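Local atomic coordinates of dTDP Sugar Isomerase (Desulfovibrio desulfuricans subsp. desulfuricans str. G20, PDB entry 3EJK), a protein that probably catalyses the 3,5-epimerisation of dTDP-4-dehydro-6-deoxyglucose to dTDP-4-dehydro-beta-L-rhamnose, a step in deoxysugar synthesis. Residues V88-R93 against G100-V105; S72-L77 against T140-R145; Q24-R29 against Y113-I118. One frame throughout, in Å; residues are numbered along the deposited sequence.

Contact 1: V88-R93 against G100-V105; sequences VLYDGR and GRLAQV
Leu-89 and Ala-103 face each other as an antiparallel hydrogen-bonded pair: Leu-89 N donates to Ala-103 O at 2.7 Å, and Ala-103 N returns a bond to Leu-89 O. Their CB atoms meet at 4.0 Å on one face of the sheet. The other face carries Val-88, Tyr-90, Leu-102 and Gln-104. There Leu-102 CD2 slots between its neighbours, 3.7 Å from Tyr-90 CB and also against Val-88 CG1, while Val-88 CG2 lies alongside Gln-104 CG. For Tyr-90, a chi1 of 169° puts CG anti to the backbone N and beside the carbonyl carbon; at the ring's edge CE1 meets Gly-100 O, in plane, at 3.4 Å. Further along, Asp-91 N gives a nearly straight bond (177°) to Arg-101 O, and Gly-100 N donates to Asp-91 O at 2.7 Å. Gly-100 has a positive phi of 87°, where a CB would press on the carbonyl O of the preceding residue. Behind this, Asp-91 OD1 takes Arg-93 N in an Asx turn and, from the opposite face, Arg-93 NE at 2.8 Å; OD2 takes Arg-93 NH2 in the same side-on salt bridge, and also the hydroxyls of Ser-96 and Thr-98. The result is a beta hairpin of strands 84-90 and 102-108, with Asp-91 bonded to its connecting loop, at the margin of a five-stranded antiparallel sheet in a cupin-type fold.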
loop_
_atom_site.group_PDB
_atom_site.type_symbol
_atom_site.label_atom_id
_atom_site.label_comp_id
_atom_site.label_asym_id
_atom_site.label_seq_id
_atom_site.Cartn_x
_atom_site.Cartn_y
_atom_site.Cartn_z
ATOM N N VAL A 88 1.500 12.609 -14.861
ATOM C CA VAL A 88 1.865 12.932 -16.226
ATOM C C VAL A 88 3.072 12.111 -16.624
ATOM O O VAL A 88 4.056 12.014 -15.891
ATOM C CB VAL A 88 2.178 14.413 -16.448
ATOM C CG1 VAL A 88 2.708 14.621 -17.867
ATOM C CG2 VAL A 88 0.950 15.300 -16.181
ATOM N N LEU A 89 2.968 11.520 -17.806
ATOM C CA LEU A 89 4.037 10.694 -18.379
ATOM C C LEU A 89 4.544 11.386 -19.628
ATOM O O LEU A 89 3.776 11.973 -20.363
ATOM C CB LEU A 89 3.521 9.291 -18.754
ATOM C CG LEU A 89 2.819 8.466 -17.664
ATOM C CD1 LEU A 89 2.609 7.042 -18.188
ATOM C CD2 LEU A 89 3.650 8.451 -16.431
ATOM N N TYR A 90 5.859 11.357 -19.804
ATOM C CA TYR A 90 6.526 11.946 -20.974
ATOM C C TYR A 90 7.513 10.971 -21.588
ATOM O O TYR A 90 8.454 10.517 -20.940
ATOM C CB TYR A 90 7.244 13.242 -20.637
ATOM C CG TYR A 90 8.127 13.687 -21.780
ATOM C CD1 TYR A 90 7.577 14.036 -23.003
ATOM C CD2 TYR A 90 9.506 13.742 -21.637
ATOM C CE1 TYR A 90 8.368 14.415 -24.052
ATOM C CE2 TYR A 90 10.299 14.146 -22.683
ATOM C CZ TYR A 90 9.727 14.473 -23.880
ATOM O OH TYR A 90 10.521 14.851 -24.920
ATOM N N ASP A 91 7.251 10.646 -22.845
ATOM C CA ASP A 91 8.070 9.681 -23.592
ATOM C C ASP A 91 9.306 10.322 -24.213
ATOM O O ASP A 91 9.263 10.879 -25.308
ATOM C CB ASP A 91 7.232 9.006 -24.668
ATOM C CG ASP A 91 7.879 7.764 -25.219
ATOM O OD1 ASP A 91 9.094 7.562 -24.981
ATOM O OD2 ASP A 91 7.156 6.995 -25.894
ATOM N N GLY A 92 10.410 10.191 -23.490
ATOM C CA GLY A 92 11.697 10.724 -23.922
ATOM C C GLY A 92 12.511 9.713 -24.710
ATOM O O GLY A 92 13.653 9.969 -25.087
ATOM N N ARG A 93 11.902 8.573 -24.986
ATOM C CA ARG A 93 12.585 7.484 -25.731
ATOM C C ARG A 93 12.694 7.834 -27.203
ATOM O O ARG A 93 11.706 7.929 -27.927
ATOM C CB ARG A 93 11.868 6.154 -25.525
ATOM C CG ARG A 93 11.847 5.723 -24.088
ATOM C CD ARG A 93 10.912 4.550 -23.854
ATOM N NE ARG A 93 9.540 4.894 -24.197
ATOM C CZ ARG A 93 8.516 4.080 -24.003
ATOM N NH1 ARG A 93 8.742 2.928 -23.438
ATOM N NH2 ARG A 93 7.272 4.424 -24.322
ATOM N N GLY A 100 8.190 11.704 -27.627
ATOM C CA GLY A 100 7.837 13.107 -27.451
ATOM C C GLY A 100 6.444 13.369 -26.942
ATOM O O GLY A 100 6.106 14.501 -26.639
ATOM N N ARG A 101 5.644 12.315 -26.842
ATOM C CA ARG A 101 4.254 12.440 -26.369
ATOM C C ARG A 101 4.064 12.394 -24.867
ATOM O O ARG A 101 4.887 11.852 -24.132
ATOM C CB ARG A 101 3.364 11.374 -27.050
ATOM C CG ARG A 101 3.291 11.644 -28.527
ATOM C CD ARG A 101 2.640 10.591 -29.352
ATOM N NE ARG A 101 2.947 10.864 -30.763
ATOM C CZ ARG A 101 2.620 10.086 -31.794
ATOM N NH1 ARG A 101 1.947 8.955 -31.616
ATOM N NH2 ARG A 101 2.970 10.457 -33.019
ATOM N N LEU A 102 2.955 13.003 -24.442
ATOM C CA LEU A 102 2.485 12.970 -23.048
ATOM C C LEU A 102 1.291 12.053 -22.840
ATOM O O LEU A 102 0.481 11.822 -23.728
ATOM C CB LEU A 102 2.038 14.361 -22.589
ATOM C CG LEU A 102 3.100 15.460 -22.558
ATOM C CD1 LEU A 102 2.453 16.800 -22.254
ATOM C CD2 LEU A 102 4.167 15.107 -21.538
ATOM N N ALA A 103 1.217 11.519 -21.636
ATOM C CA ALA A 103 0.032 10.779 -21.198
ATOM C C ALA A 103 -0.343 11.394 -19.849
ATOM O O ALA A 103 0.514 11.601 -18.993
ATOM C CB ALA A 103 0.297 9.265 -21.084
ATOM N N GLN A 104 -1.611 11.757 -19.701
ATOM C CA GLN A 104 -2.108 12.324 -18.448
ATOM C C GLN A 104 -3.180 11.411 -17.881
ATOM O O GLN A 104 -4.104 11.001 -18.568
ATOM C CB GLN A 104 -2.612 13.748 -18.646
ATOM C CG GLN A 104 -1.548 14.685 -19.306
ATOM C CD GLN A 104 -1.935 16.166 -19.306
ATOM O OE1 GLN A 104 -2.293 16.728 -18.278
ATOM N NE2 GLN A 104 -1.820 16.800 -20.460
ATOM N N VAL A 105 -3.014 11.071 -16.615
ATOM C CA VAL A 105 -3.955 10.192 -15.948
ATOM C C VAL A 105 -4.263 10.679 -14.543
ATOM O O VAL A 105 -3.444 11.314 -13.879
ATOM C CB VAL A 105 -3.425 8.726 -15.925
ATOM C CG1 VAL A 105 -4.176 7.899 -14.913
ATOM C CG2 VAL A 105 -3.500 8.113 -17.347
#

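Contact 2: S72-L77 against T140-R145; sequences SLMTQL and TDIPHR
The selenomethionine Met-74 lies obliquely across Thr-140, Asp-141 and Ile-142 and touches each with a different part of its chain. Its CB lies 3.7 Å from Ile-142 CG1, and chi1 of -170°, with CG anti to the backbone N, brings CG against the same atom. SE sits beside CB and CG2 of Thr-140. A bend at chi3 (-60°) then carries CE to the backbone, 3.3 Å from Ile-142 O and close to Pro-143 O. Thr-140 OG1 donates to Ile-142 O at 2.9 Å, from above the carbonyl plane, which ties the 140-142 turn together beside the selenium.

Next to this the side chains of Thr-75 and Asp-141 cross at about a right angle. Thr-75 N donates a fairly straight bond to Asp-141 OD1, 2.9 Å long, reaching it from above the carboxylate plane. The other oxygen, Asp-141 OD2, accepts from a water that also donates to Leu-73 O and accepts from Thr-75 OG1, each at 2.6 Å. One carboxylate thus grips the 73-75 backbone both directly and through water. Gln-76 OE1 lies near Thr-140 CG2 and accepts a hydrogen bond from Asn-138 ND2. The side chains of His-144 and Gln-76 lie about 4 Å from a bound glycerol and about 5 Å from a citrate, probably crystallisation additives, which may mark a pocket.

The contact joins the approach to strand 76-82 with the exit from strand 134-140, neighbours in the larger sheet. Glu-148 binds Leu-73 N and Met-74 N, strand 114-118 flanks Thr-75 and Gln-76, and Arg-43 of the second subunit bonds to His-144 O.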
loop_
_atom_site.group_PDB
_atom_site.type_symbol
_atom_site.label_atom_id
_atom_site.label_comp_id
_atom_site.label_asym_id
_atom_site.label_seq_id
_atom_site.Cartn_x
_atom_site.Cartn_y
_atom_site.Cartn_z
ATOM N N SER A 72 15.990 3.475 -15.586
ATOM C CA SER A 72 16.625 2.788 -16.723
ATOM C C SER A 72 16.059 1.415 -17.049
ATOM O O SER A 72 15.965 1.047 -18.223
ATOM C CB SER A 72 18.125 2.599 -16.513
ATOM O OG SER A 72 18.735 3.831 -16.297
ATOM N N LEU A 73 15.727 0.648 -16.020
ATOM C CA LEU A 73 15.209 -0.707 -16.233
ATOM C C LEU A 73 13.885 -0.984 -15.577
ATOM O O LEU A 73 13.106 -1.800 -16.056
ATOM C CB LEU A 73 16.144 -1.745 -15.636
ATOM C CG LEU A 73 17.454 -2.137 -16.275
ATOM C CD1 LEU A 73 18.456 -1.008 -16.199
ATOM C CD2 LEU A 73 17.925 -3.404 -15.512
HETATM N N MSE A 74 13.680 -0.327 -14.442
HETATM C CA MSE A 74 12.515 -0.549 -13.600
HETATM C C MSE A 74 11.190 -0.102 -14.203
HETATM O O MSE A 74 11.103 0.937 -14.866
HETATM C CB MSE A 74 12.709 0.164 -12.250
HETATM C CG MSE A 74 11.683 -0.179 -11.220
HETATM SE SE MSE A 74 11.785 0.977 -9.639
HETATM C CE MSE A 74 13.575 0.581 -9.074
ATOM N N THR A 75 10.170 -0.921 -13.940
ATOM C CA THR A 75 8.779 -0.611 -14.279
ATOM C C THR A 75 8.018 -0.281 -12.999
ATOM O O THR A 75 8.181 -0.950 -11.978
ATOM C CB THR A 75 8.083 -1.803 -14.959
ATOM O OG1 THR A 75 8.721 -2.059 -16.196
ATOM C CG2 THR A 75 6.589 -1.554 -15.196
ATOM N N GLN A 76 7.160 0.733 -13.087
ATOM C CA GLN A 76 6.341 1.166 -11.953
ATOM C C GLN A 76 4.920 0.651 -12.114
ATOM O O GLN A 76 4.406 0.519 -13.231
ATOM C CB GLN A 76 6.267 2.702 -11.853
ATOM C CG GLN A 76 7.544 3.469 -12.185
ATOM C CD GLN A 76 8.770 3.016 -11.420
ATOM O OE1 GLN A 76 8.717 2.762 -10.211
ATOM N NE2 GLN A 76 9.914 2.979 -12.116
ATOM N N LEU A 77 4.325 0.312 -10.970
ATOM C CA LEU A 77 2.902 -0.081 -10.876
ATOM C C LEU A 77 2.288 0.702 -9.713
ATOM O O LEU A 77 2.416 0.340 -8.542
ATOM C CB LEU A 77 2.686 -1.587 -10.707
ATOM C CG LEU A 77 3.045 -2.460 -11.909
ATOM C CD1 LEU A 77 2.898 -3.932 -11.544
ATOM C CD2 LEU A 77 2.195 -2.110 -13.088
ATOM N N THR A 140 7.149 -2.258 -7.513
ATOM C CA THR A 140 8.141 -2.271 -8.571
ATOM C C THR A 140 8.712 -3.666 -8.749
ATOM O O THR A 140 8.669 -4.520 -7.848
ATOM C CB THR A 140 9.244 -1.273 -8.274
ATOM O OG1 THR A 140 9.966 -1.728 -7.139
ATOM C CG2 THR A 140 8.653 0.069 -7.986
ATOM N N ASP A 141 9.254 -3.864 -9.935
ATOM C CA ASP A 141 9.735 -5.183 -10.365
ATOM C C ASP A 141 11.160 -5.420 -9.950
ATOM O O ASP A 141 11.632 -6.549 -9.927
ATOM C CB ASP A 141 9.538 -5.410 -11.865
ATOM C CG ASP A 141 10.292 -4.433 -12.728
ATOM O OD1 ASP A 141 10.589 -3.304 -12.290
ATOM O OD2 ASP A 141 10.560 -4.799 -13.879
ATOM N N ILE A 142 11.842 -4.337 -9.637
ATOM C CA ILE A 142 13.182 -4.432 -9.061
ATOM C C ILE A 142 13.300 -3.459 -7.901
ATOM O O ILE A 142 12.668 -2.409 -7.895
ATOM C CB ILE A 142 14.333 -4.187 -10.066
ATOM C CG1 ILE A 142 14.258 -2.801 -10.666
ATOM C CG2 ILE A 142 14.292 -5.225 -11.173
ATOM C CD1 ILE A 142 15.426 -2.512 -11.624
ATOM N N PRO A 143 14.106 -3.810 -6.907
ATOM C CA PRO A 143 14.212 -2.894 -5.794
ATOM C C PRO A 143 15.011 -1.655 -6.157
ATOM O O PRO A 143 15.716 -1.610 -7.161
ATOM C CB PRO A 143 14.932 -3.719 -4.735
ATOM C CG PRO A 143 15.696 -4.713 -5.481
ATOM C CD PRO A 143 14.954 -5.000 -6.738
ATOM N N HIS A 144 14.836 -0.638 -5.338
ATOM C CA HIS A 144 15.561 0.604 -5.545
ATOM C C HIS A 144 17.053 0.422 -5.419
ATOM O O HIS A 144 17.537 -0.181 -4.485
ATOM C CB HIS A 144 15.136 1.672 -4.555
ATOM C CG HIS A 144 15.893 2.946 -4.725
ATOM N ND1 HIS A 144 15.518 3.906 -5.639
ATOM C CD2 HIS A 144 17.033 3.393 -4.145
ATOM C CE1 HIS A 144 16.379 4.907 -5.592
ATOM N NE2 HIS A 144 17.312 4.617 -4.701
ATOM N N ARG A 145 17.782 0.979 -6.373
ATOM C CA ARG A 145 19.242 0.940 -6.339
ATOM C C ARG A 145 19.882 2.197 -6.897
ATOM O O ARG A 145 19.475 2.725 -7.938
ATOM C CB ARG A 145 19.777 -0.279 -7.086
ATOM C CG ARG A 145 19.398 -1.598 -6.449
ATOM C CD ARG A 145 20.160 -2.732 -7.115
ATOM N NE ARG A 145 19.733 -4.049 -6.652
ATOM C CZ ARG A 145 18.703 -4.717 -7.164
ATOM N NH1 ARG A 145 17.973 -4.174 -8.129
ATOM N NH2 ARG A 145 18.387 -5.922 -6.693
HETATM O O HOH W 1 10.966 -3.341 -16.010
#

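Contact 3: Q24-R29 against Y113-I118; sequences QLSELR and YRLLRI
Leu-28 packs over one face of the Tyr-113 ring, its CD1 4.0 Å from the centroid in a CH-pi contact and its CB 3.5 Å from Tyr-113 CE2. Leu-28 CG also lies 4.0 Å from Leu-115 CB. On the sheet face opposite Leu-115, Leu-25 CD1 touches Leu-116 CB at 3.9 Å, and Leu-25 CG rests on Arg-114 CD. Between these apolar contacts runs an antiparallel ladder, paired at Ser-26 with Leu-115 and at Gln-24 with Arg-117; the bond from Gln-24 N to Arg-117 O is its longest, at 3.3 Å. A water links Ser-26 OG to Leu-115 O. At the polar edge Glu-27, bent at chi2 (-56°), lies beside Arg-114, and Arg-114 NE donates to Glu-27 OE2 at 3.2 Å from above the carboxylate plane, the two flat groups turned 59° apart. Gln-24 and Arg-117 run side by side, Gln-24 OE1 3.7 Å from Arg-117 CD, while Arg-117 NH1 bonds to Gly-22 O. Tyr-113 OH bonds to His-40 O, and Phe-57 of the second subunit packs against Tyr-113. Backbone bonds and leucine packing thus join two strands of the larger antiparallel sheet of this cupin-type fold, with a salt bridge at the more exposed end.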
loop_
_atom_site.group_PDB
_atom_site.type_symbol
_atom_site.label_atom_id
_atom_site.label_comp_id
_atom_site.label_asym_id
_atom_site.label_seq_id
_atom_site.Cartn_x
_atom_site.Cartn_y
_atom_site.Cartn_z
ATOM N N GLN A 24 0.105 1.577 -19.347
ATOM C CA GLN A 24 -1.195 0.910 -19.308
ATOM C C GLN A 24 -1.948 1.216 -18.054
ATOM O O GLN A 24 -1.388 1.482 -17.010
ATOM C CB GLN A 24 -1.028 -0.606 -19.390
ATOM C CG GLN A 24 -0.292 -1.123 -20.595
ATOM C CD GLN A 24 -0.104 -2.627 -20.514
ATOM O OE1 GLN A 24 -0.344 -3.236 -19.473
ATOM N NE2 GLN A 24 0.332 -3.231 -21.605
ATOM N N LEU A 25 -3.255 1.128 -18.185
ATOM C CA LEU A 25 -4.158 1.396 -17.097
ATOM C C LEU A 25 -5.123 0.231 -16.978
ATOM O O LEU A 25 -5.766 -0.164 -17.951
ATOM C CB LEU A 25 -4.862 2.697 -17.434
ATOM C CG LEU A 25 -5.346 3.665 -16.387
ATOM C CD1 LEU A 25 -4.207 4.023 -15.448
ATOM C CD2 LEU A 25 -5.881 4.894 -17.164
ATOM N N SER A 26 -5.183 -0.356 -15.792
ATOM C CA SER A 26 -6.084 -1.471 -15.576
ATOM C C SER A 26 -6.949 -1.296 -14.343
ATOM O O SER A 26 -6.587 -0.627 -13.370
ATOM C CB SER A 26 -5.303 -2.792 -15.513
ATOM O OG SER A 26 -4.292 -2.772 -14.521
ATOM N N GLU A 27 -8.125 -1.893 -14.433
ATOM C CA GLU A 27 -9.099 -1.883 -13.340
ATOM C C GLU A 27 -8.632 -2.615 -12.112
ATOM O O GLU A 27 -7.993 -3.666 -12.181
ATOM C CB GLU A 27 -10.439 -2.482 -13.776
ATOM C CG GLU A 27 -11.221 -1.525 -14.640
ATOM C CD GLU A 27 -11.432 -0.190 -13.948
ATOM O OE1 GLU A 27 -11.160 -0.082 -12.713
ATOM O OE2 GLU A 27 -11.865 0.749 -14.648
ATOM N N LEU A 28 -8.960 -2.001 -10.984
ATOM C CA LEU A 28 -8.721 -2.554 -9.651
ATOM C C LEU A 28 -10.043 -2.655 -8.896
ATOM O O LEU A 28 -10.795 -1.680 -8.788
ATOM C CB LEU A 28 -7.746 -1.687 -8.843
ATOM C CG LEU A 28 -6.288 -1.671 -9.266
ATOM C CD1 LEU A 28 -5.472 -0.640 -8.399
ATOM C CD2 LEU A 28 -5.725 -3.080 -9.180
ATOM N N ARG A 29 -10.294 -3.831 -8.337
ATOM C CA ARG A 29 -11.544 -4.073 -7.622
ATOM C C ARG A 29 -11.540 -3.482 -6.236
ATOM O O ARG A 29 -10.535 -3.510 -5.529
ATOM C CB ARG A 29 -11.835 -5.568 -7.496
ATOM C CG ARG A 29 -13.315 -5.874 -7.458
ATOM C CD ARG A 29 -13.581 -7.301 -7.035
ATOM N NE ARG A 29 -12.625 -8.229 -7.632
ATOM C CZ ARG A 29 -12.474 -9.487 -7.229
ATOM N NH1 ARG A 29 -13.225 -9.947 -6.234
ATOM N NH2 ARG A 29 -11.574 -10.279 -7.807
ATOM N N TYR A 113 -9.955 4.455 -9.436
ATOM C CA TYR A 113 -9.096 3.483 -8.727
ATOM C C TYR A 113 -8.603 2.402 -9.705
ATOM O O TYR A 113 -9.245 1.386 -9.950
ATOM C CB TYR A 113 -9.790 2.908 -7.502
ATOM C CG TYR A 113 -8.821 2.104 -6.670
ATOM C CD1 TYR A 113 -7.736 2.724 -6.074
ATOM C CD2 TYR A 113 -8.979 0.732 -6.492
ATOM C CE1 TYR A 113 -6.837 2.014 -5.320
ATOM C CE2 TYR A 113 -8.083 0.005 -5.746
ATOM C CZ TYR A 113 -7.010 0.653 -5.153
ATOM O OH TYR A 113 -6.087 -0.059 -4.428
ATOM N N ARG A 114 -7.462 2.702 -10.302
ATOM C CA ARG A 114 -6.820 1.846 -11.299
ATOM C C ARG A 114 -5.349 1.680 -11.047
ATOM O O ARG A 114 -4.739 2.377 -10.215
ATOM C CB ARG A 114 -7.001 2.455 -12.670
ATOM C CG ARG A 114 -8.478 2.739 -12.974
ATOM C CD ARG A 114 -8.662 3.415 -14.301
ATOM N NE ARG A 114 -10.073 3.434 -14.688
ATOM C CZ ARG A 114 -10.859 4.509 -14.662
ATOM N NH1 ARG A 114 -10.380 5.680 -14.280
ATOM N NH2 ARG A 114 -12.133 4.415 -15.036
ATOM N N LEU A 115 -4.792 0.744 -11.799
ATOM C CA LEU A 115 -3.368 0.433 -11.731
ATOM C C LEU A 115 -2.720 1.007 -12.997
ATOM O O LEU A 115 -3.146 0.730 -14.110
ATOM C CB LEU A 115 -3.119 -1.071 -11.646
ATOM C CG LEU A 115 -1.682 -1.469 -11.267
ATOM C CD1 LEU A 115 -1.479 -1.200 -9.823
ATOM C CD2 LEU A 115 -1.415 -2.961 -11.555
ATOM N N LEU A 116 -1.720 1.841 -12.779
ATOM C CA LEU A 116 -0.967 2.506 -13.854
ATOM C C LEU A 116 0.420 1.888 -13.977
ATOM O O LEU A 116 1.202 1.889 -13.046
ATOM C CB LEU A 116 -0.818 3.998 -13.544
ATOM C CG LEU A 116 0.133 4.810 -14.424
ATOM C CD1 LEU A 116 -0.410 4.765 -15.860
ATOM C CD2 LEU A 116 0.329 6.253 -13.908
ATOM N N ARG A 117 0.683 1.340 -15.154
ATOM C CA ARG A 117 1.978 0.760 -15.481
ATOM C C ARG A 117 2.819 1.816 -16.176
ATOM O O ARG A 117 2.388 2.403 -17.168
ATOM C CB ARG A 117 1.792 -0.458 -16.404
ATOM C CG ARG A 117 3.094 -1.074 -16.847
ATOM C CD ARG A 117 2.870 -2.132 -17.924
ATOM N NE ARG A 117 4.116 -2.838 -18.167
ATOM C CZ ARG A 117 4.926 -2.617 -19.196
ATOM N NH1 ARG A 117 4.604 -1.737 -20.129
ATOM N NH2 ARG A 117 6.050 -3.313 -19.300
ATOM N N ILE A 118 4.003 2.086 -15.628
ATOM C CA ILE A 118 4.912 3.073 -16.235
ATOM C C ILE A 118 6.151 2.316 -16.700
ATOM O O ILE A 118 6.912 1.800 -15.878
ATOM C CB ILE A 118 5.328 4.180 -15.251
ATOM C CG1 ILE A 118 4.096 4.908 -14.712
ATOM C CG2 ILE A 118 6.294 5.217 -15.956
ATOM C CD1 ILE A 118 4.419 5.919 -13.614
HETATM O O HOH W 2 -2.077 -1.610 -15.405
#

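In the fold
From the N terminus, strand 24-31 is the first to enter a contact, but its partner in contact 3, 113-118, follows only after 83 intervening residues. Within that span 72-77 begins contact 2, which closes with 140-145, beyond 113-118; contacts 2 and 3 therefore cross along the chain. The short hairpin of contact 1 falls inside both loops. In space, contacts 2 and 3 share the larger sheet, where strands 76-82 and 114-118 are neighbours: Gln-76 O lies 2.9 Å from Ile-118 N, a probable hydrogen bond. Contact 1 belongs to the five-stranded sheet and packs on contact 3 through Leu-89 with Ile-118 and Val-105 with Leu-25, joining the two sheets. Contacts 1 and 2 do not touch.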